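Local coordinates for protein GTP binding regulator (Thermotoga maritima, PDB 1VR8) that is of unknown function but has a fold similar to that of the Ran-binding protein Mog1p and may regulate a GTP-binding protein, at residues 131-134 against 135-139. Numbering follows the deposited sequence.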
loop_
_atom_site.group_PDB
_atom_site.type_symbol
_atom_site.label_atom_id
_atom_site.label_comp_id
_atom_site.label_asym_id
_atom_site.label_seq_id
_atom_site.Cartn_x
_atom_site.Cartn_y
_atom_site.Cartn_z
ATOM N N LYS A 131 5.657 5.131 -6.495
ATOM C CA LYS A 131 5.977 4.963 -7.909
ATOM C C LYS A 131 6.811 3.699 -8.146
ATOM O O LYS A 131 6.609 2.971 -9.112
ATOM C CB LYS A 131 6.706 6.185 -8.464
ATOM C CG LYS A 131 6.759 6.247 -9.964
ATOM C CD LYS A 131 5.363 6.052 -10.615
ATOM C CE LYS A 131 5.313 6.592 -12.060
ATOM N NZ LYS A 131 3.999 6.378 -12.768
ATOM N N HIS A 132 7.756 3.454 -7.246
ATOM C CA HIS A 132 8.519 2.191 -7.258
ATOM C C HIS A 132 7.586 0.970 -7.165
ATOM O O HIS A 132 7.690 0.031 -7.957
ATOM C CB HIS A 132 9.557 2.173 -6.139
ATOM C CG HIS A 132 10.235 0.839 -5.967
ATOM N ND1 HIS A 132 11.049 0.282 -6.925
ATOM C CD2 HIS A 132 10.220 -0.033 -4.935
ATOM C CE1 HIS A 132 11.498 -0.888 -6.499
ATOM N NE2 HIS A 132 11.016 -1.101 -5.288
ATOM N N VAL A 133 6.697 0.973 -6.181
ATOM C CA VAL A 133 5.754 -0.117 -5.997
ATOM C C VAL A 133 4.914 -0.308 -7.271
ATOM O O VAL A 133 4.757 -1.426 -7.769
ATOM C CB VAL A 133 4.828 0.135 -4.799
ATOM C CG1 VAL A 133 3.773 -0.920 -4.723
ATOM C CG2 VAL A 133 5.618 0.210 -3.464
ATOM N N TYR A 134 4.388 0.791 -7.810
ATOM C CA TYR A 134 3.662 0.737 -9.082
ATOM C C TYR A 134 4.458 0.043 -10.207
ATOM O O TYR A 134 3.944 -0.807 -10.931
ATOM C CB TYR A 134 3.341 2.173 -9.539
ATOM C CG TYR A 134 2.217 2.882 -8.808
ATOM C CD1 TYR A 134 1.538 2.324 -7.730
ATOM C CD2 TYR A 134 1.861 4.161 -9.214
ATOM C CE1 TYR A 134 0.486 3.024 -7.111
ATOM C CE2 TYR A 134 0.844 4.856 -8.597
ATOM C CZ TYR A 134 0.173 4.296 -7.567
ATOM O OH TYR A 134 -0.834 5.042 -6.996
ATOM N N ARG A 135 5.693 0.479 -10.386
ATOM C CA ARG A 135 6.561 -0.044 -11.425
ATOM C C ARG A 135 6.872 -1.542 -11.247
ATOM O O ARG A 135 6.854 -2.304 -12.234
ATOM C CB ARG A 135 7.808 0.801 -11.503
ATOM C CG ARG A 135 7.469 2.153 -12.130
ATOM C CD ARG A 135 8.595 3.115 -12.098
ATOM N NE ARG A 135 8.284 4.282 -12.921
ATOM C CZ ARG A 135 8.940 5.432 -12.845
ATOM N NH1 ARG A 135 9.913 5.606 -11.946
ATOM N NH2 ARG A 135 8.615 6.422 -13.653
ATOM N N VAL A 136 7.097 -1.979 -10.011
ATOM C CA VAL A 136 7.403 -3.407 -9.792
ATOM C C VAL A 136 6.163 -4.257 -10.091
ATOM O O VAL A 136 6.229 -5.244 -10.827
ATOM C CB VAL A 136 7.914 -3.643 -8.370
ATOM C CG1 VAL A 136 8.057 -5.117 -8.074
ATOM C CG2 VAL A 136 9.233 -2.915 -8.175
ATOM N N TYR A 137 5.023 -3.844 -9.547
ATOM C CA TYR A 137 3.788 -4.614 -9.745
ATOM C C TYR A 137 3.294 -4.563 -11.184
ATOM O O TYR A 137 2.761 -5.530 -11.695
ATOM C CB TYR A 137 2.705 -4.171 -8.774
ATOM C CG TYR A 137 3.004 -4.431 -7.290
ATOM C CD1 TYR A 137 3.954 -5.380 -6.867
ATOM C CD2 TYR A 137 2.279 -3.754 -6.309
ATOM C CE1 TYR A 137 4.177 -5.612 -5.496
ATOM C CE2 TYR A 137 2.471 -4.004 -4.965
ATOM C CZ TYR A 137 3.442 -4.916 -4.567
ATOM O OH TYR A 137 3.653 -5.151 -3.232
ATOM N N GLU A 138 3.476 -3.431 -11.850
ATOM C CA GLU A 138 2.998 -3.288 -13.229
ATOM C C GLU A 138 3.640 -4.316 -14.160
ATOM O O GLU A 138 3.025 -4.742 -15.160
ATOM C CB GLU A 138 3.268 -1.866 -13.721
ATOM C CG GLU A 138 2.867 -1.592 -15.159
ATOM C CD GLU A 138 1.379 -1.425 -15.359
ATOM O OE1 GLU A 138 0.636 -1.454 -14.360
ATOM O OE2 GLU A 138 0.961 -1.291 -16.529
ATOM N N GLU A 139 4.881 -4.715 -13.875
ATOM C CA GLU A 139 5.558 -5.685 -14.732
ATOM C C GLU A 139 4.964 -7.090 -14.636
ATOM O O GLU A 139 5.190 -7.929 -15.511
ATOM C CB GLU A 139 7.037 -5.763 -14.364
ATOM C CG GLU A 139 7.847 -4.534 -14.748
#
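Lys-131 with Arg-135, His-132 with Val-136 and Val-133 with Tyr-137 form a ladder of i to i+4 contacts within one alpha-helix, the last turns of helix 126-138. This helix follows the final strand, 116-122, of an antiparallel sheet in a Mog1p-like fold. It shows how a single backbone pattern can carry a different side-chain pairing on each face. Four consecutive i+4 to i backbone N-H...O hydrogen bonds set the spacing, the straightest running from Tyr-137 N to Val-133 O (3.0 Å, 172° at the hydrogen). On the buried side, CG1 of Val-133 meets CE2 of Tyr-137 at 3.4 Å, the two side chains lying alongside each other and pointing the same way. The Val-133 methyl stands anti to the backbone N (chi1 174°), which brings it against the obliquely turned ring. That ring also meets Phe-118 of strand 116-122, while its hydroxyl is hydrogen-bonded to Ala-22 O on helix 19-24, tying two helices together. An alanine in place of Tyr-137 would probably leave the Val-133 methyl without its aromatic neighbour and Ala-22 O without this hydroxyl partner. One residue earlier along the helix, Val-136 puts CG2 over a face of the His-132 imidazole in a CH-pi contact, 3.9 Å from the centroid. Both ring nitrogens have partners, NE2 with Leu-26 O and ND1 with a bound glycerol, and such bonds would help fix the rotation of the ring. Tyr-134 turns to other parts of the chain, hydrogen-bonding Lys-98 and meeting Trp-111 edge-to-face. On the exposed side, the aliphatic part of Lys-131 packs on the guanidinium of Arg-135, two residues of like charge: the charged nitrogens stay apart, Lys-131 NZ lying 4.7 Å from Arg-135 NH2, while Lys-131 CG, trans to the backbone N (chi1 -165°), lies over the centre of the guanidinium, 3.6 Å above its plane.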